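Local coordinates for protein Bse634I restriction endonuclease (Geobacillus stearothermophilus, PDB 1KNV) that probably acts as a type II restriction endonuclease, a metal-dependent nuclease that cuts double-stranded DNA at a specific sequence, at residues 3-8 with 58-63; 9-14 with 52-57; 212-217 with 254-259; 191-196 with 235-240; 89-94 with 159-164. All coordinates share one frame; numbering follows the deposited sequence.

Contact 1 of 5, residues 3-8 with 58-63; sequences TNLTNS and VKAKGL
The carbonyl group of Thr-6 has the Lys-61 ammonium group above its plane. NZ sits 60° out of that plane and makes a hydrogen bond of 3.0 Å to Thr-6 O. The acceptor belongs to a type I beta turn, Leu-5 to Ser-8, and the lysine stands where helix 43-60 ends in a Schellman motif. Gly-62 has positive phi there. The carbonyl of Val-58 is gripped on both faces, since Lys-61 N and Leu-63 N reach Val-58 O from opposite sides of its plane.

The Lys-61 chain is extended as far as CE and then bends at chi4 (-81°), which turns NZ to the turn carbonyl. On the way, CG passes Thr-6 CA at 3.7 Å. Next along the chain, CD packs on Val-11. CE comes within 3.2 Å of Ser-8 O, so the turn meets both the carbon chain and the charged end.

The apolar part is small. Leu-5 lies against Tyr-53 and Val-57 of the same helix. Ser-8 OG turns elsewhere, to Glu-32. The contact is at the surface and joins the N-terminal arm to the helix end. Ala-60 CB points toward the N-terminal segment and touches Leu-5 CB and Thr-6 CG2, both at 3.9 Å.

Contact 2 of 5, residues 9-14 with 52-57; sequences NCVEEY and NYVKDV
Cys-10 and Val-11 meet Tyr-53, Val-54 and Val-57 in a small apolar core between the start of strand 11-16 and helix 43-60. Cys-10 SG lies at its centre. It touches Val-57 CG2 at 3.6 Å and Val-54 CG2 at 3.8 Å. Its chi1 of 66° puts SG between the backbone N and the carbonyl carbon, and from there it reaches the helix.

SG also approaches the Tyr-53 ring from an oblique direction, nearest to CE2 at 3.6 Å. This is a sulfur-aromatic contact, with SG 4.6 Å from the ring centroid and 51° off the ring normal. Val-57 CG2 lies over one face of the same ring, offset toward the rim.

Strand 11-16 forms a two-stranded antiparallel sheet with strand 19-24, and the helix packs against it here. Val-11 lays one methyl on each of two helix valines. Its CG1 meets Val-54 CG1 at 3.6 Å, and its CG2 meets Val-57 CG1 at the same distance. In each pair the two side chains slide past each other in opposite directions. An alanine in place of Val-54 would probably open a gap beside Val-11 CG1 and Cys-10 SG, because both methyls that touch them would be gone. Val-54 also packs on Phe-71 and Trp-78 of helix 68-93. The Tyr-53 hydroxyl is hydrogen-bonded to Glu-32.

Contact 3 of 5, residues 212-217 with 254-259; sequences EGNILK and TAATHT
Asn-214 of helix 203-227 reaches across to Ala-256 and Thr-257, in the loop after helix 246-251. Its CB leaves the helix with chi1 at -89°, which sets CG on the side of the loop. OD1 accepts a hydrogen bond from Thr-257 N at 2.9 Å. The N-H...O angle is 141°, and the donor is tilted 18° from the carbonyl plane. Ala-256 CA lies 3.2 Å from OD1, so the loop backbone presses close to this oxygen. Water 2 gives OD1 a second hydrogen bond, 2.7 Å long.

ND2 turns to water 1, which accepts from it at 2.9 Å. That water donates to Ala-255 O at 2.8 Å and is also bonded to Thr-254 OG1. ND2 has a weak bond back to Val-210 O within its own helix.

Water 2 also accepts from His-258 N and is bonded to His-258 ND1, 2.6 Å away and in the plane of the ring. His-258 CE1 touches Lys-217 CB at 3.8 Å. The lysine runs on, extended beyond CG, to salt bridges with Asp-272 and Glu-268.

The loop is also part of a subunit interface. Thr-257 of the second subunit packs on Ile-215 and His-258. All six touching residues are buried, and two waters stand between helix and loop. Thr-257 N can only donate, which supports OD1 as the oxygen of the Asn-214 amide; the weak bond of ND2 to Val-210 O agrees.

Contact 4 of 5, residues 191-196 with 235-240; sequences LVAGVG and KYYGAS
Tyr-236 and Tyr-237 turn to opposite faces of the sheet, and each touches strand 191-198 on its own face. The two strands are parallel neighbours in a beta-alpha-beta unit, joined through helix 203-227. Five backbone hydrogen bonds link them, from Lys-235 N to Val-192 O through to Ala-239 N to Gly-196 O. The axes of segments 191-196 and 235-240 cross at -27°.

Tyr-236 has CG anti to its backbone N (chi1 179°), and its ring lies beside the glycines of the other strand. CD2 is 3.5 Å from Gly-194 O. The hydroxyl reaches Gly-196 CA at 3.3 Å, where a CB would collide with it. Glu-212 of helix 203-227 is its hydrogen-bond partner, though the modelled distance is unusually short. Leu-209 and Leu-216 pack on the same tyrosine.

On the other face, Tyr-237 offers its ring edge. Ala-193 CB lies in the ring plane, 3.8 Å from CE2. Val-195 CG1 meets Ala-239 CB at 4.1 Å. Ile-290 of helix 281-291 covers Ala-193, Val-195 and Tyr-237. Val-192 and Ala-193 form a classic beta bulge against Ile-149.

This sheet is consistent with the PD-(D/E)XK nuclease core. Asp-146 lies close to Gly-196, and Leu-197 to Ala-239; both bind calcium in a structure of this protein, but none is bound to this chain. Gly-194 O, near the Tyr-236 ring, accepts from Tyr-237 N at 2.8 Å, with an N-H...O angle of 164°.

Contact 5 of 5, residues 89-94 with 159-164; sequences NYRVKR and EYNLPI
Asn-89 pairs its side-chain amide with the backbone of Ile-164, using both ends. OD1 accepts from Ile-164 N at 2.7 Å, on a lone pair and nearly straight, N-H...O 174°. ND2 donates to Ile-164 O at 3.1 Å, again on a lone pair. OD1 also lies 3.4 Å from Pro-163 CA. An alanine in place of Asn-89 would probably leave Ile-164 N and O without these partners and let the loop shift there.

Side chains from about one turn join the late part of helix 68-93 to the loop between strand 147-151 and helix 169-176. Arg-91 grips Asn-161 OD1 end-on with two nitrogens. Its CG lies between the backbone N and the carbonyl carbon (chi1 64°), and the chain then bends at chi3. NH2 is 2.8 Å and NH1 3.0 Å from this oxygen, and both come from the same face of its plane. The guanidinium and amide planes are 35° apart. Water 3, at the guanidinium edge, accepts from NH1 and donates to Tyr-160 O at 2.6 Å.

Between these polar pairs stands Val-92, whose CB points toward the loop. Its CG2 lies 3.4 Å from Tyr-160 O, and its CG1 touches Pro-163 CD at 4.1 Å.

Farther out, Arg-91 NE donates to Tyr-99 O, a further bond of the same guanidinium. Trp-88 NE1 bonds to Leu-162 O. The Tyr-160 hydroxyl is hydrogen-bonded to Asp-181.

How the contacts relate
From the N terminus, contact 1 brings residues 3-8 back to the end of helix 43-60. Contact 2 closes a shorter loop within it, and the two touch where Ser-8 meets Tyr-53 and Val-57. Together they join the N-terminal arm and first strand to one helix. Contact 5 comes next in the chain, after both have closed, and ties helix 68-93 to the loop at 159-164. Contacts 4 and 3 follow, and their segments cross in sequence. Contact 4 pairs two strands of the mixed sheet. Contact 3 fixes the helix that connects them to a later loop. They meet at Tyr-236. Contacts 1 and 3 lie on opposite sides of the chain's centre.

Contact 1 of 5, residues 3-8 with 58-63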
# COMPACT_ATOMS: atom_id res chain seq x y z
N THR B 3 34.07 22.15 -52.31
CA THR B 3 35.59 22.06 -52.28
C THR B 3 36.06 20.76 -51.64
O THR B 3 35.73 20.47 -50.48
CB THR B 3 36.30 23.33 -51.55
N ASN B 4 36.88 20.06 -52.40
CA ASN B 4 37.38 18.72 -52.13
C ASN B 4 36.72 17.71 -51.19
O ASN B 4 37.06 17.49 -50.00
CB ASN B 4 38.89 18.68 -51.93
CG ASN B 4 39.57 17.69 -52.92
OD1 ASN B 4 40.08 18.08 -53.98
ND2 ASN B 4 39.50 16.40 -52.61
N LEU B 5 35.83 17.00 -51.87
CA LEU B 5 34.94 15.96 -51.39
C LEU B 5 35.57 14.59 -51.59
O LEU B 5 35.47 13.77 -50.67
CB LEU B 5 33.67 16.05 -52.17
CG LEU B 5 32.95 17.37 -52.22
CD1 LEU B 5 31.88 17.37 -53.28
CD2 LEU B 5 32.40 17.59 -50.85
N THR B 6 36.16 14.29 -52.75
CA THR B 6 36.81 12.99 -52.96
C THR B 6 37.77 12.88 -51.80
O THR B 6 38.42 11.85 -51.60
CB THR B 6 37.63 12.94 -54.26
OG1 THR B 6 38.74 13.84 -54.16
CG2 THR B 6 36.76 13.29 -55.44
N ASN B 7 37.83 13.97 -51.05
CA ASN B 7 38.67 14.11 -49.88
C ASN B 7 37.92 14.06 -48.53
O ASN B 7 38.53 14.28 -47.47
CB ASN B 7 39.40 15.43 -49.95
CG ASN B 7 40.74 15.36 -49.33
OD1 ASN B 7 41.66 14.74 -49.86
ND2 ASN B 7 40.89 16.02 -48.19
N SER B 8 36.62 13.80 -48.54
CA SER B 8 35.89 13.75 -47.27
C SER B 8 36.19 12.44 -46.56
O SER B 8 36.59 11.46 -47.19
CB SER B 8 34.38 13.89 -47.47
OG SER B 8 33.72 13.77 -46.22
N VAL B 58 29.96 10.46 -51.51
CA VAL B 58 29.95 9.12 -52.07
C VAL B 58 30.07 9.22 -53.59
O VAL B 58 30.83 8.49 -54.21
CB VAL B 58 28.63 8.38 -51.74
CG1 VAL B 58 28.61 7.04 -52.44
CG2 VAL B 58 28.50 8.18 -50.24
N LYS B 59 29.30 10.14 -54.17
CA LYS B 59 29.29 10.34 -55.61
C LYS B 59 30.62 10.84 -56.14
O LYS B 59 31.09 10.36 -57.16
CB LYS B 59 28.17 11.32 -56.00
CG LYS B 59 27.96 11.40 -57.51
CD LYS B 59 26.69 12.17 -57.89
CE LYS B 59 26.59 12.28 -59.42
NZ LYS B 59 25.35 12.99 -59.91
N ALA B 60 31.23 11.80 -55.45
CA ALA B 60 32.52 12.34 -55.88
C ALA B 60 33.62 11.30 -55.77
O ALA B 60 34.67 11.45 -56.39
CB ALA B 60 32.88 13.57 -55.06
N LYS B 61 33.39 10.26 -54.99
CA LYS B 61 34.38 9.20 -54.81
C LYS B 61 34.02 7.99 -55.66
O LYS B 61 34.74 6.99 -55.66
CB LYS B 61 34.44 8.79 -53.33
CG LYS B 61 35.14 9.77 -52.39
CD LYS B 61 34.99 9.30 -50.93
CE LYS B 61 35.85 10.11 -49.96
NZ LYS B 61 37.28 9.67 -49.94
N GLY B 62 32.91 8.10 -56.39
CA GLY B 62 32.45 7.01 -57.24
C GLY B 62 32.30 5.69 -56.51
O GLY B 62 32.60 4.63 -57.05
N LEU B 63 31.83 5.76 -55.27
CA LEU B 63 31.67 4.58 -54.43
C LEU B 63 30.26 4.01 -54.46
O LEU B 63 29.32 4.68 -54.90
CB LEU B 63 32.03 4.92 -52.99
CG LEU B 63 33.45 5.46 -52.77
CD1 LEU B 63 33.63 5.85 -51.32
CD2 LEU B 63 34.47 4.41 -53.19

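Contact 2 of 5, residues 9-14 with 52-57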
# COMPACT_ATOMS: atom_id res chain seq x y z
N ASN B 9 36.03 12.45 -45.24
CA ASN B 9 36.26 11.27 -44.41
C ASN B 9 34.95 10.81 -43.79
O ASN B 9 34.94 10.00 -42.87
CB ASN B 9 37.27 11.60 -43.31
CG ASN B 9 38.68 11.70 -43.83
OD1 ASN B 9 39.51 12.41 -43.27
ND2 ASN B 9 38.96 10.99 -44.92
N CYS B 10 33.85 11.33 -44.32
CA CYS B 10 32.52 10.98 -43.81
C CYS B 10 32.06 9.65 -44.38
O CYS B 10 30.89 9.28 -44.24
CB CYS B 10 31.52 12.08 -44.16
SG CYS B 10 31.23 12.26 -45.91
N VAL B 11 32.98 8.95 -45.03
CA VAL B 11 32.73 7.63 -45.62
C VAL B 11 34.08 6.92 -45.63
O VAL B 11 35.13 7.56 -45.77
CB VAL B 11 32.18 7.71 -47.07
CG1 VAL B 11 30.80 8.34 -47.07
CG2 VAL B 11 33.12 8.49 -47.96
N GLU B 12 34.07 5.61 -45.46
CA GLU B 12 35.30 4.83 -45.42
C GLU B 12 35.13 3.49 -46.12
O GLU B 12 34.06 2.89 -46.07
CB GLU B 12 35.72 4.64 -43.96
CG GLU B 12 36.69 3.51 -43.68
CD GLU B 12 37.08 3.45 -42.22
OE1 GLU B 12 36.20 3.67 -41.36
OE2 GLU B 12 38.26 3.17 -41.93
N GLU B 13 36.19 3.04 -46.80
CA GLU B 13 36.13 1.75 -47.48
C GLU B 13 36.86 0.75 -46.62
O GLU B 13 37.85 1.05 -45.96
CB GLU B 13 36.85 1.74 -48.84
CG GLU B 13 37.11 3.06 -49.51
CD GLU B 13 37.96 2.87 -50.77
OE1 GLU B 13 38.52 1.76 -50.94
OE2 GLU B 13 38.07 3.82 -51.57
N TYR B 14 36.37 -0.47 -46.63
CA TYR B 14 37.00 -1.51 -45.87
C TYR B 14 36.65 -2.83 -46.51
O TYR B 14 35.62 -2.95 -47.18
CB TYR B 14 36.53 -1.45 -44.41
CG TYR B 14 35.08 -1.84 -44.20
CD1 TYR B 14 34.75 -3.10 -43.70
CD2 TYR B 14 34.05 -0.95 -44.49
CE1 TYR B 14 33.42 -3.46 -43.51
CE2 TYR B 14 32.72 -1.30 -44.31
CZ TYR B 14 32.41 -2.56 -43.81
OH TYR B 14 31.10 -2.93 -43.62
N ASN B 52 22.75 14.57 -47.37
CA ASN B 52 23.12 14.96 -48.72
C ASN B 52 24.62 15.15 -48.82
O ASN B 52 25.23 14.80 -49.83
CB ASN B 52 22.40 16.25 -49.11
CG ASN B 52 20.91 16.11 -49.04
OD1 ASN B 52 20.36 15.05 -49.35
ND2 ASN B 52 20.23 17.18 -48.65
N TYR B 53 25.22 15.70 -47.78
CA TYR B 53 26.66 15.90 -47.80
C TYR B 53 27.36 14.57 -48.00
O TYR B 53 28.23 14.44 -48.85
CB TYR B 53 27.14 16.49 -46.49
CG TYR B 53 28.65 16.56 -46.43
CD1 TYR B 53 29.36 17.46 -47.22
CD2 TYR B 53 29.36 15.75 -45.55
CE1 TYR B 53 30.75 17.55 -47.13
CE2 TYR B 53 30.75 15.83 -45.46
CZ TYR B 53 31.43 16.74 -46.25
OH TYR B 53 32.80 16.84 -46.12
N VAL B 54 26.99 13.58 -47.19
CA VAL B 54 27.59 12.26 -47.32
C VAL B 54 27.27 11.69 -48.70
O VAL B 54 28.09 11.00 -49.31
CB VAL B 54 27.09 11.31 -46.21
CG1 VAL B 54 27.57 9.88 -46.46
CG2 VAL B 54 27.58 11.79 -44.85
N LYS B 55 26.07 11.98 -49.19
CA LYS B 55 25.67 11.49 -50.50
C LYS B 55 26.50 12.14 -51.62
O LYS B 55 26.81 11.49 -52.62
CB LYS B 55 24.18 11.73 -50.73
CG LYS B 55 23.29 10.82 -49.89
CD LYS B 55 21.81 11.03 -50.22
CE LYS B 55 20.94 10.00 -49.53
NZ LYS B 55 19.50 10.18 -49.86
N ASP B 56 26.87 13.40 -51.45
CA ASP B 56 27.69 14.07 -52.44
C ASP B 56 29.09 13.49 -52.40
O ASP B 56 29.71 13.27 -53.44
CB ASP B 56 27.76 15.58 -52.20
CG ASP B 56 26.45 16.28 -52.49
OD1 ASP B 56 25.63 15.71 -53.24
OD2 ASP B 56 26.26 17.40 -51.97
N VAL B 57 29.60 13.22 -51.20
CA VAL B 57 30.93 12.65 -51.05
C VAL B 57 31.02 11.25 -51.65
O VAL B 57 32.04 10.87 -52.23
CB VAL B 57 31.34 12.60 -49.56
CG1 VAL B 57 32.63 11.81 -49.39
CG2 VAL B 57 31.50 14.02 -49.04

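Contact 3 of 5, residues 212-217 with 254-259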
# COMPACT_ATOMS: atom_id res chain seq x y z
N GLU B 212 7.75 2.41 -21.10
CA GLU B 212 8.97 2.86 -20.45
C GLU B 212 8.63 3.76 -19.26
O GLU B 212 9.26 3.66 -18.20
CB GLU B 212 9.88 3.58 -21.46
CG GLU B 212 11.09 4.22 -20.82
CD GLU B 212 12.23 4.44 -21.80
OE1 GLU B 212 13.02 3.49 -22.01
OE2 GLU B 212 12.35 5.55 -22.36
N GLY B 213 7.63 4.62 -19.42
CA GLY B 213 7.24 5.48 -18.32
C GLY B 213 6.73 4.66 -17.15
O GLY B 213 7.01 4.97 -15.99
N ASN B 214 5.97 3.60 -17.43
CA ASN B 214 5.45 2.74 -16.37
C ASN B 214 6.55 1.99 -15.66
O ASN B 214 6.53 1.88 -14.43
CB ASN B 214 4.44 1.74 -16.93
CG ASN B 214 3.05 2.29 -16.95
OD1 ASN B 214 2.46 2.54 -15.89
ND2 ASN B 214 2.50 2.50 -18.15
N ILE B 215 7.51 1.48 -16.44
CA ILE B 215 8.64 0.72 -15.91
C ILE B 215 9.53 1.56 -15.00
O ILE B 215 9.86 1.15 -13.87
CB ILE B 215 9.51 0.13 -17.05
CG1 ILE B 215 8.79 -1.04 -17.70
CG2 ILE B 215 10.85 -0.35 -16.51
CD1 ILE B 215 8.66 -2.24 -16.77
N LEU B 216 9.93 2.74 -15.48
CA LEU B 216 10.79 3.61 -14.70
C LEU B 216 10.10 4.26 -13.50
O LEU B 216 10.66 4.30 -12.41
CB LEU B 216 11.40 4.68 -15.62
CG LEU B 216 12.32 4.12 -16.71
CD1 LEU B 216 12.74 5.23 -17.64
CD2 LEU B 216 13.54 3.46 -16.06
N LYS B 217 8.89 4.77 -13.70
CA LYS B 217 8.18 5.40 -12.60
C LYS B 217 7.85 4.42 -11.48
O LYS B 217 7.92 4.76 -10.30
CB LYS B 217 6.90 6.07 -13.09
CG LYS B 217 7.12 7.39 -13.78
CD LYS B 217 5.79 8.11 -13.97
CE LYS B 217 6.01 9.52 -14.40
NZ LYS B 217 4.75 10.31 -14.27
N THR B 254 -2.65 8.30 -20.57
CA THR B 254 -2.86 7.03 -19.88
C THR B 254 -2.18 7.05 -18.50
O THR B 254 -1.03 7.47 -18.36
CB THR B 254 -2.32 5.86 -20.75
OG1 THR B 254 -2.51 4.62 -20.08
CG2 THR B 254 -0.86 6.04 -21.04
N ALA B 255 -2.92 6.62 -17.48
CA ALA B 255 -2.44 6.59 -16.10
C ALA B 255 -1.37 5.52 -15.82
O ALA B 255 -1.47 4.39 -16.29
CB ALA B 255 -3.61 6.38 -15.17
N ALA B 256 -0.35 5.88 -15.05
CA ALA B 256 0.68 4.92 -14.69
C ALA B 256 -0.09 3.82 -13.96
O ALA B 256 -0.75 4.09 -12.96
CB ALA B 256 1.69 5.58 -13.77
N THR B 257 -0.02 2.58 -14.44
CA THR B 257 -0.77 1.49 -13.82
C THR B 257 -0.52 1.24 -12.33
O THR B 257 -1.43 0.79 -11.62
CB THR B 257 -0.57 0.14 -14.57
OG1 THR B 257 0.80 -0.28 -14.48
CG2 THR B 257 -0.95 0.29 -16.03
N HIS B 258 0.68 1.52 -11.85
CA HIS B 258 0.95 1.29 -10.44
C HIS B 258 0.25 2.31 -9.54
O HIS B 258 0.16 2.12 -8.33
CB HIS B 258 2.47 1.28 -10.15
CG HIS B 258 3.13 2.61 -10.26
ND1 HIS B 258 3.59 3.12 -11.46
CD2 HIS B 258 3.40 3.56 -9.33
CE1 HIS B 258 4.11 4.32 -11.26
NE2 HIS B 258 4.00 4.61 -9.97
N THR B 259 -0.27 3.38 -10.13
CA THR B 259 -0.91 4.41 -9.33
C THR B 259 -2.41 4.26 -9.16
O THR B 259 -3.03 5.10 -8.51
CB THR B 259 -0.63 5.82 -9.89
OG1 THR B 259 -1.27 5.99 -11.16
CG2 THR B 259 0.87 6.04 -10.06
O HOH W 1 -0.30 3.15 -18.48
O HOH W 2 3.24 1.59 -13.51

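Contact 4 of 5, residues 191-196 with 235-240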
# COMPACT_ATOMS: atom_id res chain seq x y z
N LEU B 191 17.73 12.05 -9.57
CA LEU B 191 17.21 12.07 -10.94
C LEU B 191 15.93 12.87 -10.86
O LEU B 191 15.18 12.69 -9.95
CB LEU B 191 16.72 10.75 -11.38
CG LEU B 191 17.68 9.72 -10.96
CD1 LEU B 191 17.01 8.52 -11.22
CD2 LEU B 191 18.89 9.76 -11.74
N VAL B 192 15.70 13.73 -11.80
CA VAL B 192 14.48 14.45 -11.72
C VAL B 192 13.62 14.02 -12.84
O VAL B 192 12.43 13.89 -12.64
CB VAL B 192 14.75 15.95 -11.60
CG1 VAL B 192 15.30 16.18 -10.17
CG2 VAL B 192 15.72 16.44 -12.59
N ALA B 193 14.24 13.57 -13.93
CA ALA B 193 13.45 13.13 -15.04
C ALA B 193 14.22 12.34 -16.10
O ALA B 193 15.45 12.37 -16.17
CB ALA B 193 12.78 14.33 -15.68
N GLY B 194 13.45 11.64 -16.92
CA GLY B 194 13.98 10.87 -18.03
C GLY B 194 13.14 11.23 -19.24
O GLY B 194 11.96 11.54 -19.11
N VAL B 195 13.75 11.23 -20.43
CA VAL B 195 13.01 11.55 -21.65
C VAL B 195 13.21 10.45 -22.69
O VAL B 195 14.33 9.99 -22.92
CB VAL B 195 13.47 12.90 -22.28
CG1 VAL B 195 12.54 13.28 -23.44
CG2 VAL B 195 13.48 13.99 -21.23
N GLY B 196 12.11 10.02 -23.30
CA GLY B 196 12.19 9.01 -24.34
C GLY B 196 12.07 9.76 -25.65
O GLY B 196 11.05 10.38 -25.90
N LYS B 235 9.84 12.33 -12.95
CA LYS B 235 8.94 12.53 -14.07
C LYS B 235 9.53 11.91 -15.33
O LYS B 235 10.74 11.93 -15.53
CB LYS B 235 8.72 14.01 -14.31
CG LYS B 235 8.12 14.75 -13.15
CD LYS B 235 6.61 14.64 -13.16
CE LYS B 235 5.99 15.50 -12.06
NZ LYS B 235 6.35 14.99 -10.70
N TYR B 236 8.68 11.38 -16.19
CA TYR B 236 9.13 10.80 -17.43
C TYR B 236 8.43 11.50 -18.58
O TYR B 236 7.22 11.70 -18.55
CB TYR B 236 8.84 9.30 -17.45
CG TYR B 236 9.28 8.64 -18.73
CD1 TYR B 236 8.36 8.37 -19.74
CD2 TYR B 236 10.62 8.33 -18.96
CE1 TYR B 236 8.76 7.81 -20.96
CE2 TYR B 236 11.03 7.77 -20.17
CZ TYR B 236 10.10 7.52 -21.16
OH TYR B 236 10.50 6.98 -22.37
N TYR B 237 9.20 11.87 -19.60
CA TYR B 237 8.66 12.58 -20.76
C TYR B 237 8.96 11.93 -22.11
O TYR B 237 9.87 11.12 -22.25
CB TYR B 237 9.23 14.00 -20.80
CG TYR B 237 8.96 14.82 -19.57
CD1 TYR B 237 7.78 15.55 -19.45
CD2 TYR B 237 9.88 14.87 -18.53
CE1 TYR B 237 7.52 16.30 -18.31
CE2 TYR B 237 9.63 15.61 -17.39
CZ TYR B 237 8.45 16.32 -17.28
OH TYR B 237 8.22 17.08 -16.16
N GLY B 238 8.18 12.33 -23.10
CA GLY B 238 8.38 11.85 -24.44
C GLY B 238 8.63 13.07 -25.31
O GLY B 238 8.11 14.15 -25.04
N ALA B 239 9.44 12.90 -26.35
CA ALA B 239 9.74 13.98 -27.30
C ALA B 239 9.71 13.35 -28.69
O ALA B 239 10.48 12.43 -28.98
CB ALA B 239 11.11 14.58 -27.02
N SER B 240 8.82 13.84 -29.54
CA SER B 240 8.68 13.34 -30.91
C SER B 240 9.37 14.28 -31.88
O SER B 240 9.45 15.48 -31.64
CB SER B 240 7.21 13.22 -31.29
OG SER B 240 7.07 12.81 -32.64

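Contact 5 of 5, residues 89-94 with 159-164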
# COMPACT_ATOMS: atom_id res chain seq x y z
N ASN B 89 25.00 22.65 -23.88
CA ASN B 89 25.04 24.11 -23.92
C ASN B 89 23.87 24.74 -23.15
O ASN B 89 23.96 25.88 -22.69
CB ASN B 89 25.04 24.61 -25.37
CG ASN B 89 26.36 24.33 -26.08
OD1 ASN B 89 27.42 24.31 -25.47
ND2 ASN B 89 26.29 24.14 -27.40
N TYR B 90 22.77 24.00 -23.02
CA TYR B 90 21.59 24.49 -22.30
C TYR B 90 21.88 24.73 -20.83
O TYR B 90 21.53 25.79 -20.29
CB TYR B 90 20.43 23.49 -22.42
CG TYR B 90 19.24 23.80 -21.52
CD1 TYR B 90 18.18 24.59 -21.97
CD2 TYR B 90 19.19 23.33 -20.22
CE1 TYR B 90 17.10 24.89 -21.14
CE2 TYR B 90 18.11 23.62 -19.38
CZ TYR B 90 17.08 24.40 -19.85
OH TYR B 90 16.04 24.69 -18.99
N ARG B 91 22.49 23.77 -20.15
CA ARG B 91 22.76 23.96 -18.73
C ARG B 91 23.79 25.05 -18.54
O ARG B 91 23.85 25.68 -17.47
CB ARG B 91 23.20 22.67 -18.05
CG ARG B 91 24.51 22.10 -18.52
CD ARG B 91 25.05 21.08 -17.51
NE ARG B 91 25.48 21.70 -16.25
CZ ARG B 91 26.59 22.43 -16.11
NH1 ARG B 91 27.39 22.65 -17.14
NH2 ARG B 91 26.91 22.94 -14.92
N VAL B 92 24.60 25.29 -19.56
CA VAL B 92 25.62 26.32 -19.47
C VAL B 92 24.98 27.69 -19.61
O VAL B 92 25.14 28.53 -18.73
CB VAL B 92 26.70 26.17 -20.54
CG1 VAL B 92 27.56 27.43 -20.57
CG2 VAL B 92 27.58 24.98 -20.23
N LYS B 93 24.23 27.93 -20.68
CA LYS B 93 23.62 29.24 -20.87
C LYS B 93 22.52 29.56 -19.86
O LYS B 93 22.23 30.74 -19.61
CB LYS B 93 23.10 29.40 -22.30
CG LYS B 93 21.91 28.56 -22.66
CD LYS B 93 21.62 28.75 -24.13
CE LYS B 93 20.39 27.99 -24.54
NZ LYS B 93 20.27 28.01 -26.02
N ARG B 94 21.91 28.53 -19.28
CA ARG B 94 20.87 28.72 -18.28
C ARG B 94 21.51 28.80 -16.90
O ARG B 94 20.84 29.08 -15.91
CB ARG B 94 19.87 27.56 -18.31
CG ARG B 94 18.90 27.60 -19.48
CD ARG B 94 17.91 28.76 -19.37
NE ARG B 94 16.83 28.65 -20.36
CZ ARG B 94 16.97 28.84 -21.67
NH1 ARG B 94 18.16 29.18 -22.16
NH2 ARG B 94 15.94 28.67 -22.48
N GLU B 159 34.79 21.67 -16.10
CA GLU B 159 34.87 21.44 -17.54
C GLU B 159 33.51 21.44 -18.22
O GLU B 159 33.40 21.77 -19.40
CB GLU B 159 35.53 20.10 -17.87
CG GLU B 159 36.86 19.87 -17.22
CD GLU B 159 36.72 19.03 -15.99
OE1 GLU B 159 36.48 19.59 -14.91
OE2 GLU B 159 36.83 17.79 -16.13
N TYR B 160 32.49 21.04 -17.47
CA TYR B 160 31.13 20.98 -18.00
C TYR B 160 30.60 22.36 -18.29
O TYR B 160 29.65 22.52 -19.06
CB TYR B 160 30.18 20.34 -16.98
CG TYR B 160 30.49 18.92 -16.57
CD1 TYR B 160 29.84 18.35 -15.48
CD2 TYR B 160 31.44 18.16 -17.26
CE1 TYR B 160 30.13 17.05 -15.07
CE2 TYR B 160 31.73 16.86 -16.86
CZ TYR B 160 31.07 16.31 -15.76
OH TYR B 160 31.35 15.03 -15.35
N ASN B 161 31.21 23.36 -17.67
CA ASN B 161 30.78 24.74 -17.82
C ASN B 161 31.36 25.51 -18.99
O ASN B 161 31.20 26.72 -19.07
CB ASN B 161 31.01 25.49 -16.53
CG ASN B 161 30.15 24.95 -15.39
OD1 ASN B 161 28.96 24.74 -15.57
ND2 ASN B 161 30.76 24.74 -14.23
N LEU B 162 32.03 24.81 -19.89
CA LEU B 162 32.60 25.44 -21.08
C LEU B 162 31.66 25.06 -22.23
O LEU B 162 31.46 23.87 -22.51
CB LEU B 162 34.00 24.91 -21.37
CG LEU B 162 35.05 25.11 -20.27
CD1 LEU B 162 36.31 24.35 -20.66
CD2 LEU B 162 35.33 26.61 -20.07
N PRO B 163 31.07 26.06 -22.90
CA PRO B 163 30.17 25.69 -23.99
C PRO B 163 30.86 25.07 -25.20
O PRO B 163 32.09 25.09 -25.31
CB PRO B 163 29.43 27.00 -24.30
CG PRO B 163 30.37 28.07 -23.89
CD PRO B 163 31.07 27.51 -22.66
N ILE B 164 30.07 24.48 -26.08
CA ILE B 164 30.59 23.86 -27.29
C ILE B 164 30.16 24.76 -28.45
O ILE B 164 28.98 24.86 -28.77
CB ILE B 164 30.03 22.42 -27.47
CG1 ILE B 164 30.58 21.52 -26.36
CG2 ILE B 164 30.38 21.87 -28.84
CD1 ILE B 164 29.93 20.14 -26.31
O HOH W 3 27.31 21.55 -19.75